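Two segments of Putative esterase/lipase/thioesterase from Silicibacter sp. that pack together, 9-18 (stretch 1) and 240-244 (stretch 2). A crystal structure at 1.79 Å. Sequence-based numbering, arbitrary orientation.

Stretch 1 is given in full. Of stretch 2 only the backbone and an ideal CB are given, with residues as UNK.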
# COMPACT_ATOMS: atom_id res chain seq x y z
N ALA A 9 -1.59 -0.81 18.07
CA ALA A 9 -0.72 0.33 18.20
C ALA A 9 0.67 -0.12 17.78
O ALA A 9 1.22 -1.05 18.39
CB ALA A 9 -0.72 0.81 19.66
N ASN A 10 1.21 0.49 16.73
CA ASN A 10 2.56 0.18 16.27
C ASN A 10 3.64 1.01 16.94
O ASN A 10 4.56 0.46 17.55
CB ASN A 10 2.64 0.30 14.75
CG ASN A 10 1.76 -0.73 14.03
OD1 ASN A 10 1.89 -1.95 14.24
ND2 ASN A 10 0.84 -0.22 13.18
N GLY A 11 3.53 2.32 16.79
CA GLY A 11 4.48 3.28 17.36
C GLY A 11 4.91 3.07 18.80
O GLY A 11 6.09 3.16 19.10
N ALA A 12 3.96 2.76 19.67
CA ALA A 12 4.22 2.52 21.09
C ALA A 12 5.23 1.41 21.35
O ALA A 12 5.82 1.38 22.43
CB ALA A 12 2.93 2.18 21.82
N TYR A 13 5.40 0.52 20.38
CA TYR A 13 6.31 -0.62 20.49
C TYR A 13 7.52 -0.56 19.59
O TYR A 13 8.26 -1.53 19.49
CB TYR A 13 5.54 -1.90 20.19
CG TYR A 13 4.53 -2.13 21.24
CD1 TYR A 13 4.88 -2.76 22.43
CD2 TYR A 13 3.23 -1.65 21.11
CE1 TYR A 13 3.96 -2.95 23.44
CE2 TYR A 13 2.30 -1.82 22.11
CZ TYR A 13 2.68 -2.49 23.28
OH TYR A 13 1.79 -2.68 24.31
N ILE A 14 7.75 0.58 18.97
CA ILE A 14 8.86 0.73 18.06
C ILE A 14 9.79 1.78 18.60
O ILE A 14 9.39 2.93 18.83
CB ILE A 14 8.32 1.12 16.64
CG1 ILE A 14 7.54 -0.05 16.03
CG2 ILE A 14 9.45 1.49 15.74
CD1 ILE A 14 6.73 0.38 14.79
N GLU A 15 11.04 1.39 18.81
CA GLU A 15 12.02 2.34 19.32
C GLU A 15 12.28 3.36 18.21
O GLU A 15 12.50 3.01 17.02
CB GLU A 15 13.35 1.68 19.80
CG GLU A 15 14.44 1.50 18.70
CD GLU A 15 15.75 0.89 19.21
OE1 GLU A 15 15.90 0.68 20.44
OE2 GLU A 15 16.64 0.62 18.35
N GLY A 16 12.23 4.63 18.59
CA GLY A 16 12.46 5.73 17.65
C GLY A 16 11.27 5.99 16.75
O GLY A 16 11.41 6.68 15.73
N ALA A 17 10.09 5.49 17.15
CA ALA A 17 8.88 5.65 16.35
C ALA A 17 8.64 7.11 15.87
O ALA A 17 8.28 7.38 14.72
CB ALA A 17 7.68 5.14 17.14
N ALA A 18 8.86 8.03 16.81
CA ALA A 18 8.67 9.47 16.61
C ALA A 18 9.51 10.07 15.51
O ALA A 18 9.17 11.14 14.94
CB ALA A 18 9.02 10.19 17.91
N UNK A 240 12.21 -7.22 11.38
CA UNK A 240 11.61 -5.96 10.94
C UNK A 240 10.37 -5.59 11.74
O UNK A 240 9.61 -6.49 12.18
CB UNK A 240 11.25 -6.04 9.45
N UNK A 241 10.18 -4.27 11.95
CA UNK A 241 9.00 -3.77 12.64
C UNK A 241 8.14 -3.05 11.60
O UNK A 241 8.48 -3.03 10.43
CB UNK A 241 9.37 -2.85 13.80
N UNK A 242 7.01 -2.49 12.02
CA UNK A 242 6.04 -1.89 11.08
C UNK A 242 6.57 -0.73 10.28
O UNK A 242 6.06 -0.45 9.20
CB UNK A 242 4.80 -1.42 11.85
N UNK A 243 7.55 -0.02 10.82
CA UNK A 243 8.05 1.16 10.17
C UNK A 243 9.28 0.97 9.32
O UNK A 243 9.45 1.74 8.40
CB UNK A 243 8.34 2.22 11.23
N UNK A 244 10.15 0.00 9.61
CA UNK A 244 11.32 -0.21 8.73
C UNK A 244 11.18 -1.37 7.74
O UNK A 244 12.09 -1.61 6.91
CB UNK A 244 12.56 -0.45 9.59

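Position 240 has an extended backbone (phi/psi -79/146), and its ideal CB has no atom of stretch 1 within 5.5 Å. Stretch 1 therefore sets no requirement, and almost any side chain would fit. The deposited residue is K240, which makes no contact with stretch 1.

At position 241 the CA-to-CB bond points toward stretch 1, and the ideal CB lies 4.0 Å from I14 CG1. The neighbouring surface is the aliphatic side chain of I14, with the carbonyl of E15 further along the chain as a possible acceptor. A branched aliphatic would suit the first feature alone; a flat side chain with polar atoms could lie against the isoleucine and still reach polar partners. The residue is H241, with chi1 at 53° (p). I14 CG2 sits 3.6 Å from the centroid of the H241 ring and 12° off its normal, a CH-pi contact over the face. The ring nitrogens are engaged as well: the backbone N of 243 donates to H241 ND1 at 3.2 Å (angle 146°), while H241 NE2 is 3.0 Å from a water that donates to E15 O at 2.6 Å, so the two stretches are bridged through solvent.

Position 242 also points toward stretch 1. Its ideal CB is 3.8 Å from N10 OD1 and 4.0 Å from I14 CD1, so it meets an amide on one hand and a methyl on the other. The backbone, at -62/-26, is unremarkable for any L-residue. A polar side chain could address the amide, and a flat one could pack beside it. The deposited H242 takes the second course within this pair: its chi1 of -159° (t) places the ring so that N10 ND2 lies over one face, 3.1 Å from H242 CD2. No hydrogen bond joins them; N10 ND2 and H242 NE2 are 3.4 Å apart but the angle is poor, and both atoms are hydrogen-bonded elsewhere in the structure. H242 CB adds a 4.0 Å contact with I14 CD1.

At position 243 the CA-to-CB bond again points toward stretch 1, with the ideal CB 4.3 Å from I14 CD1. Beyond it lie the methyl of A17 and the backbone of G11, a largely apolar setting with space for a long side chain. Leucine, methionine or an aromatic would be reasonable. The residue is F243, chi1 -63° (m). I14 CD1 stands over its ring face, 3.8 Å from the centroid and 12° off the normal, whereas A17 CB approaches the edge, 4.0 Å from F243 CE2. The ring also extends to G11, whose N is 4.1 Å from F243 CZ. One isoleucine thus packs against two rings, CG2 on H241 and CD1 on F243.

Position 244 points sideways, and its ideal CB finds nothing of stretch 1 within 5.5 Å, so local needs can govern. A short acceptor could fold back onto the free NH of 241. N244 does this: H241 N donates to N244 OD1 at 2.9 Å (161°), closing the segment on itself.

Stretch 2 240-244: KHHFN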
# COMPACT_ATOMS: atom_id res chain seq x y z
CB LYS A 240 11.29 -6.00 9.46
CG LYS A 240 12.48 -6.14 8.54
CD LYS A 240 13.48 -4.99 8.62
CE LYS A 240 14.66 -5.24 7.70
NZ LYS A 240 15.70 -4.20 7.92
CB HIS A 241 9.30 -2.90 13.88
CG HIS A 241 10.24 -1.78 13.63
ND1 HIS A 241 9.91 -0.70 12.84
CD2 HIS A 241 11.48 -1.54 14.10
CE1 HIS A 241 10.94 0.13 12.78
NE2 HIS A 241 11.90 -0.36 13.54
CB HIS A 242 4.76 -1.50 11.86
CG HIS A 242 3.54 -1.36 11.01
ND1 HIS A 242 2.96 -2.43 10.36
CD2 HIS A 242 2.75 -0.29 10.75
CE1 HIS A 242 1.89 -2.02 9.70
NE2 HIS A 242 1.72 -0.73 9.95
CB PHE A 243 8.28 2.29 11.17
CG PHE A 243 7.04 2.76 11.86
CD1 PHE A 243 5.77 2.46 11.40
CD2 PHE A 243 7.16 3.64 12.92
CE1 PHE A 243 4.67 2.93 12.07
CE2 PHE A 243 6.05 4.13 13.58
CZ PHE A 243 4.81 3.78 13.15
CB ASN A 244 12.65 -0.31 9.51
CG ASN A 244 12.74 -1.49 10.37
OD1 ASN A 244 11.79 -2.27 10.52
ND2 ASN A 244 13.92 -1.65 10.99
O HOH W 1 13.52 1.69 15.04
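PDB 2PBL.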